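Local structure of TRAP dicarboxylate transporter, DctP subunit (Ochrobactrum anthropi, 4P47) at residues G140-L149 and P239-W249; D76-Q84 and T91-T101. The protein probably serves as the periplasmic solute-binding subunit of a TRAP transporter, capturing a small, probably carboxylate-bearing solute and delivering it to the membrane components. All coordinates share one frame; numbering follows the deposited sequence.

How the interactions relate
Interaction 2 comes first along the chain and is local: 76-84 and 91-101 are separated by six residues, so a helix folds back on the strand that follows it. Interaction 1 comes later and reaches further, joining 140-149 to 239-249 across 89 residues as neighbouring antiparallel strands. Their centres lie about 9 Å apart, on the same side of the chain's centre, and they share one sheet, in which strand 229-245 pairs with 90-94 on one side and 141-156 on the other. Direct contacts join them: S245 OG probably bonds to L83 O, Q240 NE2 to N94 OD1, and M243 packs on L80. Together they fix helix 76-85 over this sheet, making distant chain segments one alpha/beta core.

Interaction 1: G140-L149 and P239-W249; sequences GLIGLAYWEL and PQIVMISKKFW
V242 presses a methyl squarely onto W147: CG2 stands 3.4 Å from the centroid of the five-membered ring, only 10° off its normal. V242 faces two residues, taking L144 N on its O and giving its N to A145 O, a classic bulge that leaves the buried A145 N without a partner. Replacing W147 by an alanine would probably strip V242 CG2 of the ring face it rests on and open a gap there. Further along, I142 CB meets I244 CG2 at 3.6 Å. With chi1 at -56°, I142 CG1 is anti to the carbonyl carbon and lies over one face of the W249 indole, 4.0 Å from the five-membered ring centroid. CG2 sits above the same ring, displaced toward its rim, while the terminal CD1 touches both W249 CD1, 4.0 Å away, and K246 CG. L144 brings CD2 to W249 CH2 at 4.1 Å. At the turn into helix 246-249, K246 N bonds to G140 O at 3.0 Å, from above the carbonyl plane. L144, W147 and W249 touch helix 254-288, whereas L141 and M243 pack against helix 76-85: this part of the sheet, continued by strand 90-94 beyond 239-245, has a helix on each face.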
ATOM      1  N   GLY A 140      17.542 -11.660   4.974  1.00 10.68           N
ATOM      2  CA  GLY A 140      16.836 -12.702   5.690  1.00 11.73           C
ATOM      3  C   GLY A 140      15.352 -12.821   5.376  1.00 10.53           C
ATOM      4  O   GLY A 140      14.623 -13.473   6.131  1.00 10.99           O
ATOM      5  N   LEU A 141      14.926 -12.259   4.251  1.00 10.45           N
ATOM      6  CA  LEU A 141      13.514 -12.215   3.837  1.00  9.07           C
ATOM      7  C   LEU A 141      13.366 -12.736   2.414  1.00  9.69           C
ATOM      8  O   LEU A 141      14.235 -12.507   1.584  1.00 10.53           O
ATOM      9  CB  LEU A 141      13.016 -10.775   3.904  1.00  9.72           C
ATOM     10  CG  LEU A 141      13.017 -10.162   5.308  1.00  9.77           C
ATOM     11  CD1 LEU A 141      12.853  -8.665   5.230  1.00 11.14           C
ATOM     12  CD2 LEU A 141      11.905 -10.784   6.182  1.00 10.51           C
ATOM     13  N   ILE A 142      12.263 -13.417   2.132  1.00  8.83           N
ATOM     14  CA  ILE A 142      11.923 -13.835   0.785  1.00  9.65           C
ATOM     15  C   ILE A 142      10.580 -13.206   0.417  1.00  8.18           C
ATOM     16  O   ILE A 142       9.571 -13.418   1.115  1.00  8.29           O
ATOM     17  CB  ILE A 142      11.758 -15.372   0.718  1.00  8.76           C
ATOM     18  CG1 ILE A 142      13.022 -16.078   1.226  1.00 12.39           C
ATOM     19  CG2 ILE A 142      11.400 -15.835  -0.689  1.00 10.28           C
ATOM     20  CD1 ILE A 142      14.276 -15.829   0.408  1.00 11.68           C
ATOM     21  N   GLY A 143      10.545 -12.469  -0.687  1.00  7.24           N
ATOM     22  CA  GLY A 143       9.303 -11.897  -1.189  1.00  6.83           C
ATOM     23  C   GLY A 143       8.540 -12.886  -2.053  1.00  6.95           C
ATOM     24  O   GLY A 143       9.101 -13.551  -2.929  1.00 10.15           O
ATOM     25  N   LEU A 144       7.252 -13.033  -1.817  1.00  6.30           N
ATOM     26  CA  LEU A 144       6.429 -13.984  -2.561  1.00  6.76           C
ATOM     27  C   LEU A 144       5.496 -13.332  -3.587  1.00  8.16           C
ATOM     28  O   LEU A 144       5.338 -13.838  -4.696  1.00 10.70           O
ATOM     29  CB  LEU A 144       5.614 -14.826  -1.578  1.00  7.94           C
ATOM     30  CG  LEU A 144       6.418 -15.720  -0.641  1.00  8.05           C
ATOM     31  CD1 LEU A 144       5.503 -16.356   0.382  1.00  9.78           C
ATOM     32  CD2 LEU A 144       7.166 -16.804  -1.445  1.00 10.63           C
ATOM     33  N   ALA A 145       4.871 -12.213  -3.235  1.00  7.92           N
ATOM     34  CA  ALA A 145       3.887 -11.559  -4.091  1.00  7.32           C
ATOM     35  C   ALA A 145       3.590 -10.194  -3.512  1.00  6.55           C
ATOM     36  O   ALA A 145       3.860  -9.932  -2.333  1.00  6.61           O
ATOM     37  CB  ALA A 145       2.599 -12.379  -4.180  1.00  8.45           C
ATOM     38  N   TYR A 146       3.043  -9.325  -4.347  1.00  5.69           N
ATOM     39  CA  TYR A 146       2.464  -8.079  -3.897  1.00  6.70           C
ATOM     40  C   TYR A 146       0.947  -8.194  -3.895  1.00  7.65           C
ATOM     41  O   TYR A 146       0.351  -8.669  -4.862  1.00  7.90           O
ATOM     42  CB  TYR A 146       2.896  -6.912  -4.793  1.00  7.86           C
ATOM     43  CG  TYR A 146       4.367  -6.638  -4.767  1.00  5.57           C
ATOM     44  CD1 TYR A 146       4.930  -5.904  -3.742  1.00  6.16           C
ATOM     45  CD2 TYR A 146       5.205  -7.093  -5.770  1.00  6.99           C
ATOM     46  CE1 TYR A 146       6.286  -5.646  -3.694  1.00  6.56           C
ATOM     47  CE2 TYR A 146       6.554  -6.820  -5.737  1.00  6.02           C
ATOM     48  CZ  TYR A 146       7.086  -6.092  -4.707  1.00  6.49           C
ATOM     49  OH  TYR A 146       8.442  -5.805  -4.651  1.00  8.35           O
ATOM     50  N   TRP A 147       0.338  -7.786  -2.786  1.00  6.34           N
ATOM     51  CA  TRP A 147      -1.111  -7.689  -2.670  1.00  6.42           C
ATOM     52  C   TRP A 147      -1.452  -6.191  -2.537  1.00  6.28           C
ATOM     53  O   TRP A 147      -0.556  -5.340  -2.637  1.00  6.73           O
ATOM     54  CB  TRP A 147      -1.604  -8.454  -1.447  1.00  5.62           C
ATOM     55  CG  TRP A 147      -1.469  -9.958  -1.486  1.00  6.21           C
ATOM     56  CD1 TRP A 147      -0.910 -10.729  -2.459  1.00  6.76           C
ATOM     57  CD2 TRP A 147      -1.915 -10.846  -0.471  1.00  5.22           C
ATOM     58  NE1 TRP A 147      -1.003 -12.060  -2.112  1.00  6.43           N
ATOM     59  CE2 TRP A 147      -1.609 -12.147  -0.882  1.00  5.73           C
ATOM     60  CE3 TRP A 147      -2.532 -10.655   0.778  1.00  6.88           C
ATOM     61  CZ2 TRP A 147      -1.902 -13.257  -0.090  1.00  6.38           C
ATOM     62  CZ3 TRP A 147      -2.835 -11.744   1.546  1.00  6.85           C
ATOM     63  CH2 TRP A 147      -2.504 -13.027   1.126  1.00  7.02           C
ATOM     64  N   GLU A 148      -2.723  -5.857  -2.354  1.00  7.82           N
ATOM     65  CA  GLU A 148      -3.117  -4.448  -2.318  1.00  8.03           C
ATOM     66  C   GLU A 148      -3.559  -4.006  -0.940  1.00  8.02           C
ATOM     67  O   GLU A 148      -4.357  -4.686  -0.311  1.00  8.86           O
ATOM     68  CB  GLU A 148      -4.271  -4.210  -3.284  1.00  9.04           C
ATOM     69  CG  GLU A 148      -4.846  -2.789  -3.224  1.00  9.72           C
ATOM     70  CD  GLU A 148      -5.723  -2.479  -4.413  1.00 11.02           C
ATOM     71  OE1 GLU A 148      -5.152  -2.026  -5.419  1.00 11.37           O
ATOM     72  OE2 GLU A 148      -6.960  -2.684  -4.320  1.00 14.13           O
ATOM     73  N   LEU A 149      -3.068  -2.857  -0.473  1.00  7.65           N
ATOM     74  CA  LEU A 149      -3.775  -2.109   0.563  1.00  7.93           C
ATOM     75  C   LEU A 149      -4.666  -1.075  -0.122  1.00  7.40           C
ATOM     76  O   LEU A 149      -5.885  -1.179  -0.080  1.00 10.15           O
ATOM     77  CB  LEU A 149      -2.815  -1.466   1.569  1.00  8.94           C
ATOM     78  CG  LEU A 149      -3.443  -0.928   2.849  1.00  9.32           C
ATOM     79  CD1 LEU A 149      -4.186   0.357   2.592  1.00 13.23           C
ATOM     80  CD2 LEU A 149      -4.364  -1.927   3.522  1.00 14.74           C
ATOM     81  N   PRO A 239       1.107  -0.710  -1.963  1.00  6.47           N
ATOM     82  CA  PRO A 239       1.090  -2.148  -2.196  1.00  6.32           C
ATOM     83  C   PRO A 239       1.531  -2.837  -0.935  1.00  8.84           C
ATOM     84  O   PRO A 239       2.305  -2.249  -0.168  1.00  8.16           O
ATOM     85  CB  PRO A 239       2.141  -2.340  -3.293  1.00  7.95           C
ATOM     86  CG  PRO A 239       3.081  -1.219  -3.136  1.00  9.19           C
ATOM     87  CD  PRO A 239       2.355  -0.094  -2.435  1.00  7.51           C
ATOM     88  N   GLN A 240       1.057  -4.050  -0.704  1.00  6.78           N
ATOM     89  CA  GLN A 240       1.585  -4.852   0.378  1.00  7.58           C
ATOM     90  C   GLN A 240       2.478  -5.924  -0.189  1.00  7.09           C
ATOM     91  O   GLN A 240       2.314  -6.348  -1.355  1.00  9.74           O
ATOM     92  CB  GLN A 240       0.481  -5.446   1.215  1.00  7.78           C
ATOM     93  CG  GLN A 240      -0.395  -4.355   1.792  1.00  8.26           C
ATOM     94  CD  GLN A 240      -0.990  -4.734   3.101  1.00  8.06           C
ATOM     95  OE1 GLN A 240      -1.486  -5.851   3.278  1.00 10.07           O
ATOM     96  NE2 GLN A 240      -0.960  -3.806   4.040  1.00  9.01           N
ATOM     97  N   ILE A 241       3.486  -6.316   0.554  1.00  6.06           N
ATOM     98  CA  ILE A 241       4.331  -7.425   0.134  1.00  6.00           C
ATOM     99  C   ILE A 241       4.116  -8.582   1.101  1.00  5.81           C
ATOM    100  O   ILE A 241       4.108  -8.429   2.338  1.00  7.23           O
ATOM    101  CB  ILE A 241       5.814  -7.018   0.025  1.00  6.60           C
ATOM    102  CG1 ILE A 241       6.643  -8.187  -0.493  1.00  7.63           C
ATOM    103  CG2 ILE A 241       6.339  -6.496   1.347  1.00  7.73           C
ATOM    104  CD1 ILE A 241       8.055  -7.793  -0.893  1.00  8.79           C
ATOM    105  N   VAL A 242       3.903  -9.765   0.527  1.00  5.15           N
ATOM    106  CA  VAL A 242       3.824 -11.006   1.276  1.00  6.16           C
ATOM    107  C   VAL A 242       5.212 -11.610   1.332  1.00  6.94           C
ATOM    108  O   VAL A 242       5.856 -11.804   0.283  1.00  6.65           O
ATOM    109  CB  VAL A 242       2.874 -11.996   0.574  1.00  6.36           C
ATOM    110  CG1 VAL A 242       2.777 -13.308   1.355  1.00  7.87           C
ATOM    111  CG2 VAL A 242       1.476 -11.382   0.384  1.00  8.05           C
ATOM    112  N   MET A 243       5.685 -11.868   2.544  1.00  5.32           N
ATOM    113  CA  MET A 243       7.031 -12.357   2.775  1.00  6.59           C
ATOM    114  C   MET A 243       7.041 -13.597   3.627  1.00  6.79           C
ATOM    115  O   MET A 243       6.136 -13.850   4.440  1.00  7.17           O
ATOM    116  CB  MET A 243       7.850 -11.290   3.498  1.00  7.66           C
ATOM    117  CG  MET A 243       8.129 -10.065   2.652  1.00  7.96           C
ATOM    118  SD  MET A 243       8.890  -8.669   3.537  1.00  9.61           S
ATOM    119  CE  MET A 243       7.571  -8.248   4.696  1.00 11.49           C
ATOM    120  N   ILE A 244       8.111 -14.368   3.456  1.00  7.21           N
ATOM    121  CA  ILE A 244       8.374 -15.522   4.276  1.00  6.82           C
ATOM    122  C   ILE A 244       9.823 -15.454   4.784  1.00  6.69           C
ATOM    123  O   ILE A 244      10.711 -14.951   4.099  1.00  8.79           O
ATOM    124  CB  ILE A 244       8.030 -16.826   3.479  1.00  7.39           C
ATOM    125  CG1 ILE A 244       8.123 -18.058   4.367  1.00  9.35           C
ATOM    126  CG2 ILE A 244       8.900 -16.990   2.226  1.00  8.35           C
ATOM    127  CD1 ILE A 244       7.385 -19.238   3.782  1.00  9.53           C
ATOM    128  N   SER A 245      10.024 -15.919   6.011  1.00  7.45           N
ATOM    129  CA  SER A 245      11.341 -15.940   6.645  1.00  9.09           C
ATOM    130  C   SER A 245      12.330 -16.774   5.818  1.00  9.69           C
ATOM    131  O   SER A 245      12.047 -17.917   5.477  1.00  9.53           O
ATOM    132  CB  SER A 245      11.210 -16.515   8.054  1.00  9.60           C
ATOM    133  OG  SER A 245      12.472 -16.817   8.636  1.00 11.61           O
ATOM    134  N   LYS A 246      13.495 -16.224   5.488  1.00  9.70           N
ATOM    135  CA  LYS A 246      14.495 -17.012   4.752  1.00 10.06           C
ATOM    136  C   LYS A 246      14.999 -18.219   5.563  1.00 10.64           C
ATOM    137  O   LYS A 246      15.232 -19.287   5.002  1.00 11.34           O
ATOM    138  CB  LYS A 246      15.661 -16.142   4.303  1.00 11.82           C
ATOM    139  CG  LYS A 246      16.739 -16.898   3.525  1.00 14.43           C
ATOM    140  CD  LYS A 246      17.750 -15.940   2.916  1.00 16.49           C
ATOM    141  CE  LYS A 246      18.732 -16.678   1.998  1.00 15.57           C
ATOM    142  NZ  LYS A 246      19.521 -17.699   2.747  1.00 18.72           N
ATOM    143  N   LYS A 247      15.157 -18.055   6.873  1.00 10.63           N
ATOM    144  CA  LYS A 247      15.570 -19.174   7.729  1.00 12.47           C
ATOM    145  C   LYS A 247      14.620 -20.367   7.529  1.00 12.48           C
ATOM    146  O   LYS A 247      15.042 -21.509   7.384  1.00 14.81           O
ATOM    147  CB  LYS A 247      15.585 -18.719   9.184  1.00 16.02           C
ATOM    148  CG  LYS A 247      16.189 -19.694  10.165  1.00 34.72           C
ATOM    149  CD  LYS A 247      16.587 -18.969  11.451  1.00 39.73           C
ATOM    150  CE  LYS A 247      17.133 -19.928  12.501  1.00 42.57           C
ATOM    151  NZ  LYS A 247      18.083 -20.912  11.917  1.00 48.24           N
ATOM    152  N   PHE A 248      13.316 -20.094   7.519  1.00 11.50           N
ATOM    153  CA  PHE A 248      12.308 -21.127   7.263  1.00 10.14           C
ATOM    154  C   PHE A 248      12.303 -21.666   5.818  1.00 10.48           C
ATOM    155  O   PHE A 248      12.286 -22.875   5.587  1.00 11.87           O
ATOM    156  CB  PHE A 248      10.915 -20.571   7.617  1.00 11.53           C
ATOM    157  CG  PHE A 248       9.791 -21.553   7.426  1.00 11.90           C
ATOM    158  CD1 PHE A 248       9.615 -22.592   8.326  1.00 15.87           C
ATOM    159  CD2 PHE A 248       8.882 -21.415   6.388  1.00 15.47           C
ATOM    160  CE1 PHE A 248       8.569 -23.491   8.180  1.00 13.94           C
ATOM    161  CE2 PHE A 248       7.841 -22.329   6.234  1.00 13.99           C
ATOM    162  CZ  PHE A 248       7.696 -23.366   7.129  1.00 13.75           C
ATOM    163  N   TRP A 249      12.318 -20.755   4.852  1.00  9.88           N
ATOM    164  CA  TRP A 249      12.368 -21.084   3.429  1.00  9.66           C
ATOM    165  C   TRP A 249      13.521 -22.017   3.095  1.00 11.58           C
ATOM    166  O   TRP A 249      13.334 -22.959   2.348  1.00 12.24           O
ATOM    167  CB  TRP A 249      12.529 -19.780   2.648  1.00 11.03           C
ATOM    168  CG  TRP A 249      12.389 -19.843   1.172  1.00  9.27           C
ATOM    169  CD1 TRP A 249      13.392 -19.698   0.250  1.00 10.93           C
ATOM    170  CD2 TRP A 249      11.182 -20.021   0.428  1.00  9.04           C
ATOM    171  NE1 TRP A 249      12.873 -19.768  -1.016  1.00 13.23           N
ATOM    172  CE2 TRP A 249      11.519 -19.962  -0.935  1.00 10.99           C
ATOM    173  CE3 TRP A 249       9.839 -20.197   0.781  1.00 10.25           C
ATOM    174  CZ2 TRP A 249      10.580 -20.093  -1.941  1.00 15.05           C
ATOM    175  CZ3 TRP A 249       8.909 -20.324  -0.235  1.00 10.68           C
ATOM    176  CH2 TRP A 249       9.283 -20.263  -1.569  1.00 15.06           C
TER
HETATM  177  O   HOH W   1      15.608 -15.153   7.983  1.00 12.10           O
HETATM  178  O   HOH W   2      -3.170  -7.108   1.496  1.00 12.27           O

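Interaction 2: D76-Q84 and T91-T101; sequences DPQTLSGLQ and TVMNAGILSST
M93 and D76 pass alongside one another, running opposite ways, and the methionine bends against the first turn of the helix. Its chi1 of 67° sets CG between the backbone N and the carbonyl carbon; after an extended chi2, a bend at chi3 (73°) brings CE to 3.3 Å from D76 O. The same methyl lies 4.0 Å from L80 CD1. M93 CB, meanwhile, is 3.6 Å from D76 OD2. The carboxylate is tied to the strand through water: one molecule links D76 OD2 to N94 N, and another donates to both D76 OD1 and T91 OG1. I97 CD1 approaches the aspartate CB at 3.9 Å, their side chains roughly at right angles. In L80, chi1 (-170°) turns the branch toward the 3-10 segment and what follows it, and chi2 then sets CD2 3.6 Å from T101 OG1. Farther along the strand-facing side, T79 CG2 touches T91 OG1 at 3.6 Å, and L83 CD1 meets T91 CG2 at 3.8 Å. T91 OG1 also bonds to A35 O. The helix is the connection of a beta-alpha-beta crossover from strand 63-68 to 90-94, with 30-35 between them, while L80 and L83 reach L141 of strand 141-156.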
ATOM      1  N   ASP A  76       3.860  -4.107  12.459  1.00 10.21           N
ATOM      2  CA  ASP A  76       4.460  -4.637  11.239  1.00  8.62           C
ATOM      3  C   ASP A  76       6.003  -4.596  11.278  1.00  9.57           C
ATOM      4  O   ASP A  76       6.651  -5.591  10.967  1.00  9.46           O
ATOM      5  CB  ASP A  76       3.864  -3.958  10.002  1.00 10.56           C
ATOM      6  CG  ASP A  76       2.437  -4.383   9.736  1.00 12.08           C
ATOM      7  OD1 ASP A  76       1.992  -5.429  10.245  1.00 12.42           O
ATOM      8  OD2 ASP A  76       1.738  -3.645   9.009  1.00 14.23           O
ATOM      9  N   PRO A  77       6.613  -3.461  11.686  1.00 10.93           N
ATOM     10  CA  PRO A  77       8.080  -3.445  11.828  1.00 11.41           C
ATOM     11  C   PRO A  77       8.640  -4.499  12.821  1.00  8.58           C
ATOM     12  O   PRO A  77       9.702  -5.073  12.625  1.00 10.75           O
ATOM     13  CB  PRO A  77       8.366  -2.022  12.338  1.00 13.81           C
ATOM     14  CG  PRO A  77       7.226  -1.224  11.883  1.00 18.49           C
ATOM     15  CD  PRO A  77       6.028  -2.125  11.871  1.00 12.67           C
ATOM     16  N   GLN A  78       7.910  -4.725  13.906  1.00 10.81           N
ATOM     17  CA  GLN A  78       8.310  -5.739  14.868  1.00 11.24           C
ATOM     18  C   GLN A  78       8.275  -7.121  14.208  1.00 10.68           C
ATOM     19  O   GLN A  78       9.240  -7.883  14.282  1.00 11.08           O
ATOM     20  CB  GLN A  78       7.421  -5.685  16.112  1.00 15.12           C
ATOM     21  CG  GLN A  78       7.781  -6.731  17.164  1.00 18.17           C
ATOM     22  CD  GLN A  78       6.812  -6.748  18.329  1.00 33.58           C
ATOM     23  OE1 GLN A  78       5.902  -5.920  18.414  1.00 33.14           O
ATOM     24  NE2 GLN A  78       7.000  -7.702  19.234  1.00 36.68           N
ATOM     25  N   THR A  79       7.178  -7.428  13.532  1.00 10.87           N
ATOM     26  CA  THR A  79       7.027  -8.727  12.885  1.00 10.11           C
ATOM     27  C   THR A  79       8.020  -8.924  11.749  1.00 10.48           C
ATOM     28  O   THR A  79       8.500 -10.021  11.525  1.00 11.06           O
ATOM     29  CB  THR A  79       5.571  -8.954  12.480  1.00 12.72           C
ATOM     30  OG1 THR A  79       4.821  -9.143  13.686  1.00 13.04           O
ATOM     31  CG2 THR A  79       5.407 -10.180  11.593  1.00 10.72           C
ATOM     32  N   LEU A  80       8.385  -7.847  11.067  1.00 10.19           N
ATOM     33  CA  LEU A  80       9.441  -7.934  10.067  1.00  9.74           C
ATOM     34  C   LEU A  80      10.724  -8.514  10.678  1.00 10.81           C
ATOM     35  O   LEU A  80      11.315  -9.452  10.140  1.00 12.32           O
ATOM     36  CB  LEU A  80       9.726  -6.556   9.462  1.00 10.49           C
ATOM     37  CG  LEU A  80      10.649  -6.616   8.237  1.00 10.18           C
ATOM     38  CD1 LEU A  80       9.892  -7.288   7.095  1.00 14.23           C
ATOM     39  CD2 LEU A  80      11.092  -5.232   7.827  1.00 18.88           C
ATOM     40  N   SER A  81      11.152  -7.966  11.810  1.00 10.72           N
ATOM     41  CA  SER A  81      12.362  -8.498  12.455  1.00 12.56           C
ATOM     42  C   SER A  81      12.140  -9.930  12.979  1.00 11.03           C
ATOM     43  O   SER A  81      13.082 -10.710  13.082  1.00 12.83           O
ATOM     44  CB  SER A  81      12.889  -7.562  13.569  1.00 14.54           C
ATOM     45  OG  SER A  81      12.019  -7.457  14.677  1.00 19.56           O
ATOM     46  N   GLY A  82      10.891 -10.276  13.283  1.00 11.41           N
ATOM     47  CA  GLY A  82      10.552 -11.644  13.660  1.00 11.56           C
ATOM     48  C   GLY A  82      10.704 -12.650  12.531  1.00 11.11           C
ATOM     49  O   GLY A  82      11.161 -13.776  12.738  1.00 12.68           O
ATOM     50  N   LEU A  83      10.359 -12.252  11.314  1.00 10.66           N
ATOM     51  CA  LEU A  83      10.667 -13.079  10.154  1.00  9.96           C
ATOM     52  C   LEU A  83      12.167 -13.246   9.966  1.00 10.39           C
ATOM     53  O   LEU A  83      12.650 -14.346   9.702  1.00 11.26           O
ATOM     54  CB  LEU A  83      10.065 -12.518   8.860  1.00 10.67           C
ATOM     55  CG  LEU A  83       8.706 -13.060   8.424  1.00  8.67           C
ATOM     56  CD1 LEU A  83       7.608 -12.555   9.352  1.00  9.71           C
ATOM     57  CD2 LEU A  83       8.437 -12.636   6.987  1.00  9.08           C
ATOM     58  N   GLN A  84      12.916 -12.156  10.115  1.00 10.64           N
ATOM     59  CA  GLN A  84      14.354 -12.222   9.936  1.00  9.84           C
ATOM     60  C   GLN A  84      14.957 -13.199  10.927  1.00 11.70           C
ATOM     61  O   GLN A  84      15.854 -13.959  10.569  1.00 13.04           O
ATOM     62  CB  GLN A  84      14.990 -10.837  10.064  1.00 13.99           C
ATOM     63  CG  GLN A  84      14.630  -9.921   8.918  1.00 12.97           C
ATOM     64  CD  GLN A  84      15.100  -8.512   9.154  1.00 14.77           C
ATOM     65  OE1 GLN A  84      14.877  -7.940  10.222  1.00 16.40           O
ATOM     66  NE2 GLN A  84      15.797  -7.950   8.172  1.00 17.79           N
ATOM     67  N   THR A  91       4.421 -12.918   6.866  1.00  6.44           N
ATOM     68  CA  THR A  91       3.642 -11.728   7.137  1.00  6.52           C
ATOM     69  C   THR A  91       3.322 -11.041   5.822  1.00  7.46           C
ATOM     70  O   THR A  91       3.902 -11.357   4.764  1.00  7.55           O
ATOM     71  CB  THR A  91       4.364 -10.776   8.100  1.00  8.29           C
ATOM     72  OG1 THR A  91       3.455  -9.791   8.594  1.00  8.74           O
ATOM     73  CG2 THR A  91       5.515 -10.079   7.423  1.00  9.84           C
ATOM     74  N   VAL A  92       2.375 -10.118   5.881  1.00  5.47           N
ATOM     75  CA  VAL A  92       2.061  -9.228   4.776  1.00  7.71           C
ATOM     76  C   VAL A  92       1.923  -7.812   5.335  1.00  6.05           C
ATOM     77  O   VAL A  92       1.319  -7.613   6.383  1.00  7.44           O
ATOM     78  CB  VAL A  92       0.787  -9.712   4.011  1.00  6.12           C
ATOM     79  CG1 VAL A  92      -0.422  -9.860   4.952  1.00  8.31           C
ATOM     80  CG2 VAL A  92       0.495  -8.801   2.838  1.00  6.81           C
ATOM     81  N   MET A  93       2.540  -6.841   4.683  1.00  6.17           N
ATOM     82  CA  MET A  93       2.496  -5.456   5.183  1.00  7.80           C
ATOM     83  C   MET A  93       2.805  -4.499   4.059  1.00  6.51           C
ATOM     84  O   MET A  93       3.304  -4.894   3.016  1.00  6.31           O
ATOM     85  CB  MET A  93       3.529  -5.235   6.295  1.00  7.46           C
ATOM     86  CG  MET A  93       4.968  -5.327   5.797  1.00  8.04           C
ATOM     87  SD  MET A  93       6.204  -5.124   7.122  1.00 10.05           S
ATOM     88  CE  MET A  93       5.974  -6.688   7.911  1.00 12.57           C
ATOM     89  N   ASN A  94       2.536  -3.220   4.282  1.00  6.78           N
ATOM     90  CA  ASN A  94       2.857  -2.203   3.293  1.00  6.57           C
ATOM     91  C   ASN A  94       4.327  -2.278   2.923  1.00  7.78           C
ATOM     92  O   ASN A  94       5.212  -2.273   3.799  1.00  7.67           O
ATOM     93  CB  ASN A  94       2.504  -0.807   3.832  1.00  6.64           C
ATOM     94  CG  ASN A  94       1.007  -0.544   3.862  1.00  9.73           C
ATOM     95  OD1 ASN A  94       0.202  -1.302   3.349  1.00  9.32           O
ATOM     96  ND2 ASN A  94       0.627   0.549   4.503  1.00 14.63           N
ATOM     97  N   ALA A  95       4.607  -2.320   1.627  1.00  7.20           N
ATOM     98  CA  ALA A  95       5.967  -2.562   1.185  1.00  6.94           C
ATOM     99  C   ALA A  95       6.931  -1.424   1.501  1.00  7.72           C
ATOM    100  O   ALA A  95       8.126  -1.649   1.634  1.00  7.74           O
ATOM    101  CB  ALA A  95       5.994  -2.890  -0.299  1.00  7.95           C
ATOM    102  N   GLY A  96       6.417  -0.217   1.655  1.00  7.43           N
ATOM    103  CA  GLY A  96       7.263   0.923   1.977  1.00  8.47           C
ATOM    104  C   GLY A  96       7.928   0.783   3.329  1.00  7.74           C
ATOM    105  O   GLY A  96       8.964   1.412   3.578  1.00 10.35           O
ATOM    106  N   ILE A  97       7.357  -0.030   4.201  1.00  7.68           N
ATOM    107  CA  ILE A  97       7.957  -0.273   5.509  1.00  7.77           C
ATOM    108  C   ILE A  97       9.368  -0.875   5.364  1.00  9.27           C
ATOM    109  O   ILE A  97      10.216  -0.704   6.236  1.00 10.76           O
ATOM    110  CB  ILE A  97       7.033  -1.145   6.371  1.00  7.92           C
ATOM    111  CG1 ILE A  97       5.711  -0.417   6.615  1.00  8.60           C
ATOM    112  CG2 ILE A  97       7.713  -1.518   7.717  1.00 10.62           C
ATOM    113  CD1 ILE A  97       4.638  -1.320   7.244  1.00  9.29           C
ATOM    114  N   LEU A  98       9.606  -1.582   4.263  0.56  7.50           N
ATOM    115  CA  LEU A  98      10.904  -2.208   4.034  0.56  9.24           C
ATOM    116  C   LEU A  98      12.055  -1.238   3.849  0.56  7.64           C
ATOM    117  O   LEU A  98      13.208  -1.652   3.928  0.56 12.34           O
ATOM    118  CB  LEU A  98      10.850  -3.127   2.819  0.56  7.39           C
ATOM    119  CG  LEU A  98      10.237  -4.482   3.137  0.56  8.59           C
ATOM    120  CD1 LEU A  98       9.710  -5.162   1.899  0.56  9.13           C
ATOM    121  CD2 LEU A  98      11.252  -5.379   3.834  0.56  7.10           C
ATOM    122  N   SER A  99      11.775   0.037   3.592  0.56 10.18           N
ATOM    123  CA  SER A  99      12.835   0.951   3.162  0.56 11.98           C
ATOM    124  C   SER A  99      14.016   1.046   4.139  0.56 15.47           C
ATOM    125  O   SER A  99      15.146   1.287   3.711  0.56 13.72           O
ATOM    126  CB  SER A  99      12.280   2.343   2.856  0.56  9.60           C
ATOM    127  OG  SER A  99      11.763   2.970   4.016  0.56 16.23           O
ATOM    128  N   SER A 100      13.775   0.866   5.438  1.00 12.12           N
ATOM    129  CA  SER A 100      14.890   0.906   6.401  1.00 14.02           C
ATOM    130  C   SER A 100      15.666  -0.423   6.431  1.00 16.70           C
ATOM    131  O   SER A 100      16.689  -0.550   7.129  1.00 21.84           O
ATOM    132  CB  SER A 100      14.396   1.296   7.792  1.00 15.70           C
ATOM    133  OG  SER A 100      13.521   0.338   8.316  1.00 22.20           O
ATOM    134  N   THR A 101      15.175  -1.403   5.676  1.00 12.83           N
ATOM    135  CA  THR A 101      15.853  -2.677   5.469  1.00 16.09           C
ATOM    136  C   THR A 101      16.556  -2.714   4.100  1.00 12.48           C
ATOM    137  O   THR A 101      17.717  -3.137   3.982  1.00 12.93           O
ATOM    138  CB  THR A 101      14.835  -3.835   5.580  1.00 14.20           C
ATOM    139  OG1 THR A 101      14.280  -3.858   6.903  1.00 16.92           O
ATOM    140  CG2 THR A 101      15.508  -5.159   5.306  1.00 15.86           C
TER
HETATM  141  O   HOH W   3       1.166  -2.464   6.705  1.00  8.89           O
HETATM  142  O   HOH W   4      -0.026  -6.022   8.200  1.00 10.38           O
HETATM  143  O   HOH W   5       2.612  -8.022  10.693  1.00 11.52           O
HETATM  144  O   HOH W   6      15.836  -4.773   8.658  1.00 22.85           O